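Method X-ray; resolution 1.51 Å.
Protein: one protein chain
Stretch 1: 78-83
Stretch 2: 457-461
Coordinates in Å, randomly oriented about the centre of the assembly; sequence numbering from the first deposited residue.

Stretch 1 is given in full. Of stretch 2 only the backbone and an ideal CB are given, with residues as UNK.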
# COMPACT_ATOMS: atom_id res chain seq x y z
N LEU A 78 1.62 3.09 -8.54
CA LEU A 78 0.92 2.76 -9.76
C LEU A 78 0.35 3.98 -10.41
O LEU A 78 -0.26 4.79 -9.78
CB LEU A 78 -0.19 1.79 -9.51
CG LEU A 78 0.27 0.37 -9.40
CD1 LEU A 78 0.98 0.13 -8.07
CD2 LEU A 78 -0.81 -0.68 -9.48
N ASP A 79 0.60 4.17 -11.70
CA ASP A 79 0.16 5.35 -12.37
C ASP A 79 -1.28 5.21 -12.91
O ASP A 79 -1.95 4.23 -12.66
CB ASP A 79 1.16 5.77 -13.52
CG ASP A 79 1.03 4.98 -14.77
OD1 ASP A 79 0.26 3.98 -14.93
OD2 ASP A 79 1.88 5.33 -15.70
N ALA A 80 -1.73 6.26 -13.62
CA ALA A 80 -3.12 6.30 -14.12
C ALA A 80 -3.50 5.12 -15.00
O ALA A 80 -4.70 4.74 -15.07
CB ALA A 80 -3.35 7.58 -14.82
N ASP A 81 -2.54 4.48 -15.70
CA ASP A 81 -2.80 3.34 -16.52
C ASP A 81 -2.45 2.01 -15.95
O ASP A 81 -2.43 1.01 -16.63
CB ASP A 81 -2.18 3.55 -17.93
CG ASP A 81 -2.75 4.77 -18.63
OD1 ASP A 81 -4.00 4.87 -18.79
OD2 ASP A 81 -1.96 5.68 -18.91
N GLY A 82 -2.20 1.95 -14.64
CA GLY A 82 -1.82 0.72 -14.00
C GLY A 82 -0.39 0.28 -14.15
O GLY A 82 -0.11 -0.87 -13.85
N ARG A 83 0.47 1.18 -14.69
CA ARG A 83 1.86 0.82 -14.77
C ARG A 83 2.47 0.97 -13.39
O ARG A 83 2.10 1.90 -12.67
CB ARG A 83 2.56 1.79 -15.75
CG ARG A 83 1.97 1.65 -17.15
CD ARG A 83 2.84 2.39 -18.15
NE ARG A 83 3.07 3.73 -17.72
CZ ARG A 83 4.06 4.55 -18.12
NH1 ARG A 83 4.90 4.19 -19.11
NH2 ARG A 83 4.13 5.75 -17.62
N UNK A 457 -8.00 9.04 -6.84
CA UNK A 457 -6.70 9.12 -7.52
C UNK A 457 -6.76 8.25 -8.79
O UNK A 457 -7.21 7.14 -8.75
CB UNK A 457 -5.57 8.67 -6.60
N UNK A 458 -6.31 8.77 -9.95
CA UNK A 458 -6.35 7.98 -11.15
C UNK A 458 -5.65 6.66 -11.07
O UNK A 458 -4.67 6.51 -10.30
CB UNK A 458 -5.75 8.79 -12.30
N UNK A 459 -6.13 5.71 -11.82
CA UNK A 459 -5.54 4.41 -11.85
C UNK A 459 -6.53 3.29 -11.66
O UNK A 459 -7.74 3.50 -11.61
CB UNK A 459 -4.45 4.32 -10.78
N UNK A 460 -6.02 2.10 -11.49
CA UNK A 460 -6.81 0.92 -11.34
C UNK A 460 -7.33 0.72 -9.92
O UNK A 460 -6.64 0.98 -8.92
CB UNK A 460 -5.99 -0.30 -11.77
N UNK A 461 -8.59 0.23 -9.86
CA UNK A 461 -9.30 -0.09 -8.65
C UNK A 461 -9.94 -1.44 -8.81
O UNK A 461 -10.22 -1.91 -9.91
CB UNK A 461 -10.34 0.98 -8.31

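Stretch 1 presents a type I beta turn from D79 to G82, closed by G82 N to D79 O at 3.0 Å. D79 braces it from within: its OD1 accepts from D81 N (2.9 Å) and R83 N (2.8 Å), and its OD2 forms a salt bridge with R83 NE (2.8 Å). That carboxylate is thus already engaged, and D79 points away from stretch 2. What remains for stretch 2 is carbonyl oxygens, the methyl of A80 and the bare CA of G82.

At position 457 the ideal CB finds nothing of stretch 1 within 5.5 Å, so this contact sets little preference. The residue is I457, whose nearest side-chain approach to stretch 1 is CG2 to L78 O, 6.0 Å.

Position 458 has phi/psi of -55/150, an extended conformation whose phi is compatible with proline. CA-to-CB runs sideways, yet the ideal CB lies 3.7 Å from A80 CB. A methyl is the local offer, with no charge or donor, so alanine, proline or a modest aliphatic residue would suit. The deposited residue is P458; its CB packs on A80 CB at 3.7 Å, an apolar contact made by the CB of its ring.

The evidence at position 459 is sharper. Phi/psi of 129/-171 would jam a CB against the preceding carbonyl O, which by itself calls for glycine. Stretch 1 adds a second objection: the ideal CB sits a tight 3.1 Å from D79 O. G459 meets both constraints. Its CA approaches A80 O at 3.3 Å, with an angle of 158° at the hydrogen, a well-aligned CA-H...O contact. The backbones come close here, with A80 CA and G459 CA 3.8 Å apart.

Position 460, at -81/141, takes ordinary strand angles. Its CB points sideways and is 4.8 Å from G82 CA, leaving room for a long or flat side chain to run along the turn; an aromatic or a long aliphatic residue could use it. The residue is Y460, with chi1 at -86° (m). The end of its side chain comes nearer than its CB direction suggests: CD1 is 3.6 Å from G82 CA and CE1 3.5 Å from D81 O, both near the ring plane at its edge. A CB on G82 would fall 2.7 Å from Y460 CD1, a clash. Beside the ring, water 1 links the two backbones, accepting from Y460 N (2.9 Å) and donating to D79 O (2.8 Å).

Position 461 has its ideal CB out of reach, so stretch 1 does not select here. Y461 turns to its own stretch, its OH donating to I457 O at 2.7 Å.

Stretch 2, residues 457-461: IPGYY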
# COMPACT_ATOMS: atom_id res chain seq x y z
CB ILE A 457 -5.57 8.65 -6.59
CG1 ILE A 457 -5.42 9.50 -5.31
CG2 ILE A 457 -4.28 8.56 -7.37
CD1 ILE A 457 -5.01 10.95 -5.56
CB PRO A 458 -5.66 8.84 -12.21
CG PRO A 458 -5.64 10.15 -11.65
CD PRO A 458 -5.73 10.11 -10.14
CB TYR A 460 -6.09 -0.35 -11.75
CG TYR A 460 -6.18 -0.69 -13.23
CD1 TYR A 460 -5.33 -0.11 -14.14
CD2 TYR A 460 -7.22 -1.41 -13.68
CE1 TYR A 460 -5.43 -0.39 -15.48
CE2 TYR A 460 -7.36 -1.69 -15.00
CZ TYR A 460 -6.46 -1.18 -15.89
OH TYR A 460 -6.61 -1.54 -17.24
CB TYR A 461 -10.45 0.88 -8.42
CG TYR A 461 -9.96 2.27 -7.98
CD1 TYR A 461 -9.46 3.14 -8.89
CD2 TYR A 461 -10.06 2.67 -6.69
CE1 TYR A 461 -8.99 4.39 -8.46
CE2 TYR A 461 -9.61 3.90 -6.23
CZ TYR A 461 -9.09 4.81 -7.16
OH TYR A 461 -8.64 6.05 -6.71
O HOH W 1 -3.16 2.05 -11.32
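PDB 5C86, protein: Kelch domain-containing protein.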